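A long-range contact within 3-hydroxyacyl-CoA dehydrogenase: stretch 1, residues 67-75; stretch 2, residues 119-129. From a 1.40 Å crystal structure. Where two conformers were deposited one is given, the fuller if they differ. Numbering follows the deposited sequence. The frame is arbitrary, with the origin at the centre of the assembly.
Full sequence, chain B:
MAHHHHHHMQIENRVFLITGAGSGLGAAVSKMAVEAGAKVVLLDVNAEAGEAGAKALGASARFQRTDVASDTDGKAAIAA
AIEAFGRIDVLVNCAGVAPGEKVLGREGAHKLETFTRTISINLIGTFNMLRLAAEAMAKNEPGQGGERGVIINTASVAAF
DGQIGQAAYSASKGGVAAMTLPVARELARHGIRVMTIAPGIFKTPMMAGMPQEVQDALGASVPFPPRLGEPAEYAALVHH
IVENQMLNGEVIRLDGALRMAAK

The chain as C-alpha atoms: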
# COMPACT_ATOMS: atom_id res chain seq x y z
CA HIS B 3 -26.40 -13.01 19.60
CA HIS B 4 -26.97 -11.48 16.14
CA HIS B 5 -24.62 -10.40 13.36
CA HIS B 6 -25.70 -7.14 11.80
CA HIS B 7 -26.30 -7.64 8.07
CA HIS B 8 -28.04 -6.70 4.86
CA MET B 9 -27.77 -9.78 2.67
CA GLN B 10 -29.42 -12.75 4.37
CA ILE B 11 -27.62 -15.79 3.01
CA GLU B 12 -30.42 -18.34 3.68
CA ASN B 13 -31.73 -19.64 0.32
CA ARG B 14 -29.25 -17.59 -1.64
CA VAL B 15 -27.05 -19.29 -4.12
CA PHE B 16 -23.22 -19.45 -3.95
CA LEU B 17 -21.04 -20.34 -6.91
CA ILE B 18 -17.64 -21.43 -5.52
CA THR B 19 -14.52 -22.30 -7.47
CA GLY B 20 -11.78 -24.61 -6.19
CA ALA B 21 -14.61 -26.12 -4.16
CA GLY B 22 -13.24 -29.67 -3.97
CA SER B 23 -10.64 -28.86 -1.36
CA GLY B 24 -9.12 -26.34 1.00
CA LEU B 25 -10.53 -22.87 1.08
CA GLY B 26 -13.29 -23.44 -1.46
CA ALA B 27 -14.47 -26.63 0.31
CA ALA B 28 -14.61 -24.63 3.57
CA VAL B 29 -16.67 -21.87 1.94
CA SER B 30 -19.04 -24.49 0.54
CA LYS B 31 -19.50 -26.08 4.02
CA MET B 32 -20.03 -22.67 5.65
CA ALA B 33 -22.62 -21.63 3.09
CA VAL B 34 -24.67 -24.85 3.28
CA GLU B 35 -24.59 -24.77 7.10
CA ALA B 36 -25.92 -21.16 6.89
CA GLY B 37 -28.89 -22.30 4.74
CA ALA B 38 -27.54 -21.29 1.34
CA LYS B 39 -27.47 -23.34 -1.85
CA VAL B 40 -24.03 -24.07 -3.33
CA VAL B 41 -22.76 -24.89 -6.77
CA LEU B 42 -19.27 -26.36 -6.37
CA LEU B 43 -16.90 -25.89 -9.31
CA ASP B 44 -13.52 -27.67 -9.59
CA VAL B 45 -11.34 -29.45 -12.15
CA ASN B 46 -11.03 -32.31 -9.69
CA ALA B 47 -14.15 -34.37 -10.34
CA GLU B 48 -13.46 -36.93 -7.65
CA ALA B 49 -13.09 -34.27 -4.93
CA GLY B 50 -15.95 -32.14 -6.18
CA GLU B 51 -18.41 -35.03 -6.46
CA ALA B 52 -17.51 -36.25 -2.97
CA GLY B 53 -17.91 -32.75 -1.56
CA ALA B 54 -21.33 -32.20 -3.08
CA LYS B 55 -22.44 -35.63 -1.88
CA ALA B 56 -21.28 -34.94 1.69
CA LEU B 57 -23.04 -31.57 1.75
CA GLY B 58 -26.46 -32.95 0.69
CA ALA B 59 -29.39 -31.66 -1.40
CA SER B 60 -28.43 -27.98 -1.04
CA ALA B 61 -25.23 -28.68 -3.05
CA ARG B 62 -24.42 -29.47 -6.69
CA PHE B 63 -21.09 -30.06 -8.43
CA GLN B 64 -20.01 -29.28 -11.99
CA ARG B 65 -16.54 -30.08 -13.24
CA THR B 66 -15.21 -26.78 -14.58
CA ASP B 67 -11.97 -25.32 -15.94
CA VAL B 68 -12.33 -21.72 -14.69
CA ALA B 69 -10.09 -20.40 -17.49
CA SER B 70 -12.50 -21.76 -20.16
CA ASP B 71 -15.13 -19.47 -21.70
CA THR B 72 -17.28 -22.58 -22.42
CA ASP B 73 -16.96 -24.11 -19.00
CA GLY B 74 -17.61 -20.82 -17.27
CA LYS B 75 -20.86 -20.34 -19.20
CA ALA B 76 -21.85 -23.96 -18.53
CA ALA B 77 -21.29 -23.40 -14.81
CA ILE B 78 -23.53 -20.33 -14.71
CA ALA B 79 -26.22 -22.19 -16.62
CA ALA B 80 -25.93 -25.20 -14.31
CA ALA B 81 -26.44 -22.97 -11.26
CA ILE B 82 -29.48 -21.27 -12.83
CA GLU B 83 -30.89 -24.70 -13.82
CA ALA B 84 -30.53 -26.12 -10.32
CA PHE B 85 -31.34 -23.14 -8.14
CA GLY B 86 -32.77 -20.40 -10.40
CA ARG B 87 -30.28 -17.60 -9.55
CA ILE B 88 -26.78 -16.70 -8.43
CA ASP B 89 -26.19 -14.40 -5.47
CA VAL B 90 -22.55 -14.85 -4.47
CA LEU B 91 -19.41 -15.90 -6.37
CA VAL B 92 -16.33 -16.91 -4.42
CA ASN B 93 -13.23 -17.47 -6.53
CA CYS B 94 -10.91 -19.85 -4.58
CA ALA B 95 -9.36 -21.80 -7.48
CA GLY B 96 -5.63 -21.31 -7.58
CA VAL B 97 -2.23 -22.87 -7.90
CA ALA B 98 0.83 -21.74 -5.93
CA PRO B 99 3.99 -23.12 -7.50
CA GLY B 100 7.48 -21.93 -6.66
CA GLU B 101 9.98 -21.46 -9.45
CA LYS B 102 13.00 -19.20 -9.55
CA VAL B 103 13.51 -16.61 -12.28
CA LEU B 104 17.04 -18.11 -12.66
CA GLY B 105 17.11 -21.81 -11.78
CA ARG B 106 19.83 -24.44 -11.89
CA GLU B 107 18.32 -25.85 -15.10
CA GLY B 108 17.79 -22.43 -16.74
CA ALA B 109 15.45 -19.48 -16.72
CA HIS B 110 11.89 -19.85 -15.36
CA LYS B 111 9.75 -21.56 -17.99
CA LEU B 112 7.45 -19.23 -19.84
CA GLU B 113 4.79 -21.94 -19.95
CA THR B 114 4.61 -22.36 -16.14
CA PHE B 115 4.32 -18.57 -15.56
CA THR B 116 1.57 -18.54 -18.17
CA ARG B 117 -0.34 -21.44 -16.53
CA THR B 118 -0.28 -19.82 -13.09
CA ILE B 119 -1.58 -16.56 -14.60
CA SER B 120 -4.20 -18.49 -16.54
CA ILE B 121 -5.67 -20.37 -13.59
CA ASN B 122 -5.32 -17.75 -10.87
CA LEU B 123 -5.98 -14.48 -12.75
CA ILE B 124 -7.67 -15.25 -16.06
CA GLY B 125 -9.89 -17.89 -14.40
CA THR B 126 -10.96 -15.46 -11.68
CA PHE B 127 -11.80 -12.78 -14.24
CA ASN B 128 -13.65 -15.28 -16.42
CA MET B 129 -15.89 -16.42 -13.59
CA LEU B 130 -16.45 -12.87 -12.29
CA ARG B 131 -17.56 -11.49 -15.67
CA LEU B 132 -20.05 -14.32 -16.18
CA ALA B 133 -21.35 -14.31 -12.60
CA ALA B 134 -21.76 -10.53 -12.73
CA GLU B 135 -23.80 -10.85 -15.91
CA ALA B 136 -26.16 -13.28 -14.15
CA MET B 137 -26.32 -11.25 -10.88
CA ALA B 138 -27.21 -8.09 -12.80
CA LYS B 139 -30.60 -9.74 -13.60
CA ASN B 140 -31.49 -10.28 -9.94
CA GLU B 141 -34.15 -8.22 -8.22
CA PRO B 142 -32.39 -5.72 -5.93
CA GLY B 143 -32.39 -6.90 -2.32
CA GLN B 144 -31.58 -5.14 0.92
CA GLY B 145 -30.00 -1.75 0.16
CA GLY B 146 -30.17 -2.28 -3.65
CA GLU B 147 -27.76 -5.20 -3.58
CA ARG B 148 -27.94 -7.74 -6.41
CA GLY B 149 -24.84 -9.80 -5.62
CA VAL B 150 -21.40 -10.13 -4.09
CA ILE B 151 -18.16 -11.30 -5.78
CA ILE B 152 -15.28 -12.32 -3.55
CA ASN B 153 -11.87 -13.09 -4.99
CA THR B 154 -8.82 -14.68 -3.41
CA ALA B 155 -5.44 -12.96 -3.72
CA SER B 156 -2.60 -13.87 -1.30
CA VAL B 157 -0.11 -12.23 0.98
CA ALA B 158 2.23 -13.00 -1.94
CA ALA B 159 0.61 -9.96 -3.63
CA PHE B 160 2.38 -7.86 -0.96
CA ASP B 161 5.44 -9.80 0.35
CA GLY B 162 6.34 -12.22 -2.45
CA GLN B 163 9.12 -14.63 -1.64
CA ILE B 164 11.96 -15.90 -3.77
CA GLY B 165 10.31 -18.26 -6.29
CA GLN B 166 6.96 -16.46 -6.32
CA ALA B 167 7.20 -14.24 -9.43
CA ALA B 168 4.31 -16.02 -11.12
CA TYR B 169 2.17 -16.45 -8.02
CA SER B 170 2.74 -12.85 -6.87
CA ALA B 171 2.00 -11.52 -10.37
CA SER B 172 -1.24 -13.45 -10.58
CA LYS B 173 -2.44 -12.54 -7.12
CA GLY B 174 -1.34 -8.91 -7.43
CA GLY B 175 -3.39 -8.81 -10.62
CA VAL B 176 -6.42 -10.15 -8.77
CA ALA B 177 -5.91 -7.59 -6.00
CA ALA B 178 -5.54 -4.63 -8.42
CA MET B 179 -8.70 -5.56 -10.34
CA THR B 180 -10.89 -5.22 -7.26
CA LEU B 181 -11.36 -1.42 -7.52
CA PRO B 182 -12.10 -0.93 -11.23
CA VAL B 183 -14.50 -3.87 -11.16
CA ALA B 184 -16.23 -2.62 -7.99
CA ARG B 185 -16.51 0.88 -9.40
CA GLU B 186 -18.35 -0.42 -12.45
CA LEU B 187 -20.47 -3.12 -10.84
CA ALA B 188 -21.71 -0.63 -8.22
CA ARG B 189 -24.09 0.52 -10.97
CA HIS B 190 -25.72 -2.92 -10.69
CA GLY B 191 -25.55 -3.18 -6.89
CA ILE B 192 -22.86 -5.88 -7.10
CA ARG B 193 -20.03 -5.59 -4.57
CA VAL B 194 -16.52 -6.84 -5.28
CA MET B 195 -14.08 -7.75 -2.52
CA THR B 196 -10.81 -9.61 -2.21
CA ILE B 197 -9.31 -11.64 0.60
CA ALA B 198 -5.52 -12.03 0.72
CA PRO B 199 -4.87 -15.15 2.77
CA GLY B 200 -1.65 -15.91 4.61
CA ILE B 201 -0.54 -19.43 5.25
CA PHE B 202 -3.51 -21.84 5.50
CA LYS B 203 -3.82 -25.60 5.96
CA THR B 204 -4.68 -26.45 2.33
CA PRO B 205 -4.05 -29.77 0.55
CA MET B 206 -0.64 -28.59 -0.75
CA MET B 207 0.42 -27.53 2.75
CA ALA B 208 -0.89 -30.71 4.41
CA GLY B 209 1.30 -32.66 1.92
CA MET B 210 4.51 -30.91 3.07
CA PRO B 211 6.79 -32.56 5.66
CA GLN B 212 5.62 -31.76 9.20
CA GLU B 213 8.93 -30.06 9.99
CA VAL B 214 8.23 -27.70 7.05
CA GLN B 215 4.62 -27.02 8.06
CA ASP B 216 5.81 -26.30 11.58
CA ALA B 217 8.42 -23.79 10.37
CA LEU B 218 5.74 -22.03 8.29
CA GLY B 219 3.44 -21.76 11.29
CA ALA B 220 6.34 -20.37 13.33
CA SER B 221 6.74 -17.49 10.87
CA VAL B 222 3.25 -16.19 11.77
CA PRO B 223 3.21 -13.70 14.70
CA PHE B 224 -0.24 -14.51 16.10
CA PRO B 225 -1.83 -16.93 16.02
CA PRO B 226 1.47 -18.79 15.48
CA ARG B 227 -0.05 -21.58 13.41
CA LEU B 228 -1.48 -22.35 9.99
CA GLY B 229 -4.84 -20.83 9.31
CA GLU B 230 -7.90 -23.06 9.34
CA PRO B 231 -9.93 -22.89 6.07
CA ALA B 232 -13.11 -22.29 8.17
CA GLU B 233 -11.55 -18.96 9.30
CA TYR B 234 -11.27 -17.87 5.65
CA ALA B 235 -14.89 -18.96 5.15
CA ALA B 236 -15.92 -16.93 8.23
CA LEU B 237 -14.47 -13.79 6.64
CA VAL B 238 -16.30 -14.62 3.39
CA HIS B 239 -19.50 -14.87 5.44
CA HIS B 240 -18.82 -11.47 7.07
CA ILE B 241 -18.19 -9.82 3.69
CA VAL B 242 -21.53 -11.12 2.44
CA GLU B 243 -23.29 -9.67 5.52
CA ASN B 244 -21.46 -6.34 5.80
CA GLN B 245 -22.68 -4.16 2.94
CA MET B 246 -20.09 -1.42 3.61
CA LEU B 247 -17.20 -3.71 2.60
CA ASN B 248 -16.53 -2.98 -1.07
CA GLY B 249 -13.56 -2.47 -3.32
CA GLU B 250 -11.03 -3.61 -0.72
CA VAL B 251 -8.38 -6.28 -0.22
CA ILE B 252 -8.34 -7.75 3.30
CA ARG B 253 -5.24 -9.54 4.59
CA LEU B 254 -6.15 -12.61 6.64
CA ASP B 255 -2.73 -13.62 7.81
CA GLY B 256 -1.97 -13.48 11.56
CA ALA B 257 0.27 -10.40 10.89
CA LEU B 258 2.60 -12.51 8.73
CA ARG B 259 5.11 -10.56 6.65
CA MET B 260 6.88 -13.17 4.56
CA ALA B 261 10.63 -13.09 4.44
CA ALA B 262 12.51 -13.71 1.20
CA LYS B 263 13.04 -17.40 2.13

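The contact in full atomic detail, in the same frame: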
# COMPACT_ATOMS: atom_id res chain seq x y z
N ASP B 67 -13.23 -26.04 -15.79
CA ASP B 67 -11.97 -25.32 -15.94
C ASP B 67 -12.30 -23.83 -15.92
O ASP B 67 -12.92 -23.31 -16.87
CB ASP B 67 -11.30 -25.68 -17.26
CG ASP B 67 -10.02 -24.92 -17.51
OD1 ASP B 67 -9.66 -24.06 -16.69
OD2 ASP B 67 -9.37 -25.18 -18.53
N VAL B 68 -11.97 -23.14 -14.82
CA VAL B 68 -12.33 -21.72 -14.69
C VAL B 68 -11.76 -20.80 -15.76
O VAL B 68 -12.31 -19.71 -15.98
CB VAL B 68 -11.99 -21.13 -13.30
CG1 VAL B 68 -12.89 -21.72 -12.23
CG2 VAL B 68 -10.52 -21.29 -12.97
N ALA B 69 -10.70 -21.23 -16.45
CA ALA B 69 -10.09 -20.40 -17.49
C ALA B 69 -10.79 -20.57 -18.84
O ALA B 69 -10.44 -19.89 -19.80
CB ALA B 69 -8.62 -20.70 -17.64
N SER B 70 -11.77 -21.48 -18.91
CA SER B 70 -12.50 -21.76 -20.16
C SER B 70 -13.78 -20.93 -20.29
O SER B 70 -14.64 -20.96 -19.42
CB SER B 70 -12.84 -23.24 -20.26
OG SER B 70 -13.84 -23.50 -21.22
N ASP B 71 -13.90 -20.20 -21.39
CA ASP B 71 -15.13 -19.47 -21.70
C ASP B 71 -16.35 -20.42 -21.64
O ASP B 71 -17.37 -20.14 -20.99
CB ASP B 71 -14.98 -18.86 -23.11
CG ASP B 71 -16.22 -18.13 -23.58
OD1 ASP B 71 -16.36 -16.97 -23.23
OD2 ASP B 71 -17.04 -18.69 -24.35
N THR B 72 -16.23 -21.55 -22.35
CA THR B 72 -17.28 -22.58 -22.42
C THR B 72 -17.67 -23.10 -21.07
O THR B 72 -18.85 -23.15 -20.72
CB THR B 72 -16.76 -23.76 -23.28
OG1 THR B 72 -16.67 -23.33 -24.61
CG2 THR B 72 -17.62 -25.05 -23.15
N ASP B 73 -16.67 -23.52 -20.29
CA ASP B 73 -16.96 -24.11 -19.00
C ASP B 73 -17.53 -23.09 -18.06
O ASP B 73 -18.39 -23.41 -17.25
CB ASP B 73 -15.72 -24.73 -18.36
CG ASP B 73 -15.35 -26.06 -18.93
OD1 ASP B 73 -16.04 -26.58 -19.85
OD2 ASP B 73 -14.36 -26.61 -18.40
N GLY B 74 -17.06 -21.84 -18.14
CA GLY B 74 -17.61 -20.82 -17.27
C GLY B 74 -19.09 -20.60 -17.55
O GLY B 74 -19.90 -20.55 -16.62
N LYS B 75 -19.45 -20.52 -18.84
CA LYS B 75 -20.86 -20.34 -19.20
C LYS B 75 -21.69 -21.54 -18.78
O LYS B 75 -22.83 -21.39 -18.33
CB LYS B 75 -21.00 -20.06 -20.70
CG LYS B 75 -20.42 -18.69 -21.06
CD LYS B 75 -20.27 -18.43 -22.55
CE LYS B 75 -19.68 -17.05 -22.78
NZ LYS B 75 -19.09 -16.82 -24.14
N ILE B 119 -0.77 -17.73 -14.22
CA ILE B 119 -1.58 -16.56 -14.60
C ILE B 119 -2.95 -17.00 -15.10
O ILE B 119 -3.99 -16.42 -14.76
CB ILE B 119 -0.89 -15.73 -15.71
CG1 ILE B 119 0.40 -15.10 -15.20
CG2 ILE B 119 -1.81 -14.65 -16.28
CD1 ILE B 119 0.19 -14.26 -13.96
N SER B 120 -2.96 -18.01 -15.95
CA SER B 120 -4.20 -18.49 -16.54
C SER B 120 -5.20 -18.97 -15.49
O SER B 120 -6.38 -18.54 -15.49
CB SER B 120 -3.92 -19.63 -17.56
OG SER B 120 -5.13 -20.16 -18.04
N ILE B 121 -4.76 -19.84 -14.58
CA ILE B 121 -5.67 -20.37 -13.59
C ILE B 121 -6.08 -19.29 -12.58
O ILE B 121 -7.25 -19.09 -12.28
CB ILE B 121 -5.05 -21.57 -12.86
CG1 ILE B 121 -4.84 -22.75 -13.83
CG2 ILE B 121 -5.94 -21.99 -11.69
CD1 ILE B 121 -3.89 -23.81 -13.32
N ASN B 122 -5.09 -18.58 -12.05
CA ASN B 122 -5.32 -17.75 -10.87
C ASN B 122 -5.97 -16.40 -11.21
O ASN B 122 -6.81 -15.90 -10.44
CB ASN B 122 -4.00 -17.43 -10.19
CG ASN B 122 -3.39 -18.62 -9.52
OD1 ASN B 122 -3.93 -19.71 -9.55
ND2 ASN B 122 -2.26 -18.40 -8.85
N LEU B 123 -5.58 -15.82 -12.35
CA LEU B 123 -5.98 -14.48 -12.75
C LEU B 123 -7.03 -14.51 -13.86
O LEU B 123 -8.13 -13.99 -13.70
CB LEU B 123 -4.76 -13.64 -13.11
CG LEU B 123 -5.07 -12.21 -13.58
CD1 LEU B 123 -5.94 -11.45 -12.58
CD2 LEU B 123 -3.76 -11.49 -13.83
N ILE B 124 -6.70 -15.14 -14.99
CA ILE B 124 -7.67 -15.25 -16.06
C ILE B 124 -8.91 -16.02 -15.62
O ILE B 124 -10.04 -15.60 -15.91
CB ILE B 124 -7.06 -15.79 -17.36
CG1 ILE B 124 -5.96 -14.81 -17.82
CG2 ILE B 124 -8.14 -15.96 -18.45
CD1 ILE B 124 -5.10 -15.30 -18.96
N GLY B 125 -8.73 -17.11 -14.88
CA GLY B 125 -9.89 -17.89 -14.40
C GLY B 125 -10.79 -17.09 -13.48
O GLY B 125 -12.01 -17.19 -13.54
N THR B 126 -10.20 -16.31 -12.60
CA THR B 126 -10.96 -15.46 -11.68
C THR B 126 -11.74 -14.37 -12.43
O THR B 126 -12.91 -14.18 -12.19
CB THR B 126 -10.03 -14.88 -10.59
OG1 THR B 126 -9.83 -15.91 -9.59
CG2 THR B 126 -10.60 -13.64 -9.91
N PHE B 127 -11.12 -13.77 -13.42
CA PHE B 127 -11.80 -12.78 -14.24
C PHE B 127 -12.93 -13.43 -15.05
O PHE B 127 -14.05 -12.86 -15.16
CB PHE B 127 -10.86 -12.05 -15.19
CG PHE B 127 -11.58 -11.03 -16.01
CD1 PHE B 127 -11.97 -9.84 -15.42
CD2 PHE B 127 -11.92 -11.27 -17.33
CE1 PHE B 127 -12.67 -8.90 -16.13
CE2 PHE B 127 -12.61 -10.32 -18.06
CZ PHE B 127 -12.99 -9.13 -17.45
N ASN B 128 -12.65 -14.60 -15.63
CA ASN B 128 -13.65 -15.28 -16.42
C ASN B 128 -14.90 -15.58 -15.60
O ASN B 128 -16.03 -15.29 -16.01
CB ASN B 128 -13.08 -16.58 -16.98
CG ASN B 128 -14.04 -17.27 -17.94
OD1 ASN B 128 -14.66 -16.61 -18.78
ND2 ASN B 128 -14.16 -18.59 -17.81
N MET B 129 -14.72 -16.12 -14.40
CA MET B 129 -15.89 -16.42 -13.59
C MET B 129 -16.58 -15.13 -13.10
O MET B 129 -17.80 -15.09 -13.02
CB MET B 129 -15.52 -17.34 -12.42
CG MET B 129 -15.06 -18.73 -12.88
SD MET B 129 -16.15 -19.58 -14.01
CE MET B 129 -17.73 -19.45 -13.16

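Stretch 1 begins as a loop, folds through a type I beta turn from D67 to S70, and enters a helix at D71 that runs on beyond K75. The turn is closed by a backbone hydrogen bond from S70 N to D67 O (3.0 Å). Stretch 2 is helical throughout, with a wider pi-type turn at 120-124, where I124 N reaches back to I119 O (3.0 Å) and G125 N to S120 O (2.8 Å). The two helix axes approach to 10.1 Å and their N-to-C directions differ by 43°. The closer CA pair lies at the turn, not in the first helix: A69 CA is 4.0 Å from G125 CA, whereas G74 CA and M129 CA are 6.0 Å apart. Together the stretches bury 405 Å², both sides summed.

Two glycines permit this approach. A CB built on G125 would point toward stretch 1 and fall 2.5 Å from V68 CG2, a clash. With only hydrogens on its CA, G125 instead offers a CA-H...O contact, G125 CA to V68 O at 3.4 Å with an angle of 140° at the hydrogen. G74 is comparable: a CB there would sit 2.9 Å from N128 ND2, also a clash, and 3.5 Å from M129 SD, which is tight. Its bare CA leaves room for the sulfur, with G74 CA 3.8 Å from M129 SD.

N128 supplies the polar link. Its CA-to-CB bond points toward stretch 1, and with chi1 at -174° (t) its amide donates from N128 ND2 to V68 O (2.8 Å, 166°) and from N128 ND2 to S70 O (2.9 Å, 133°). The first bond is nearly linear, the second more bent. A primary amide suits this place because one nitrogen carries two hydrogens and can serve both carbonyls. S70 O also accepts from G74 N (2.9 Å), so the same oxygen joins the first helix to the neighboring one. N128 is buried, and its OD1 is satisfied by a residue just outside one of the stretches.

Van der Waals contacts add to this link. V68, buried and with chi1 at -69° (m), places CG1 3.8 Å from M129 CG, an apolar side-chain pair, and CG2 4.0 Å from I121 O, a backbone carbonyl. M129 adopts m at all three chi angles; its CA-to-CB bond points sideways, but the flexible chain brings its end nearer to stretch 1. The small methyl of A69 fits beside the hydroxyl of S120, with A69 CB 3.6 Å from S120 OG.

Side-chain bonds within stretch 1 brace the turn that presents these carbonyls. D67 OD1 accepts from A69 N (3.0 Å, 156°), while D67 N donates to D73 OD2 (2.9 Å, 167°), tying the loop to the helix. S70, at the N-cap position, accepts through OG from D73 N (3.0 Å, 172°), a capping bond that satisfies an amide in the helix's first turn.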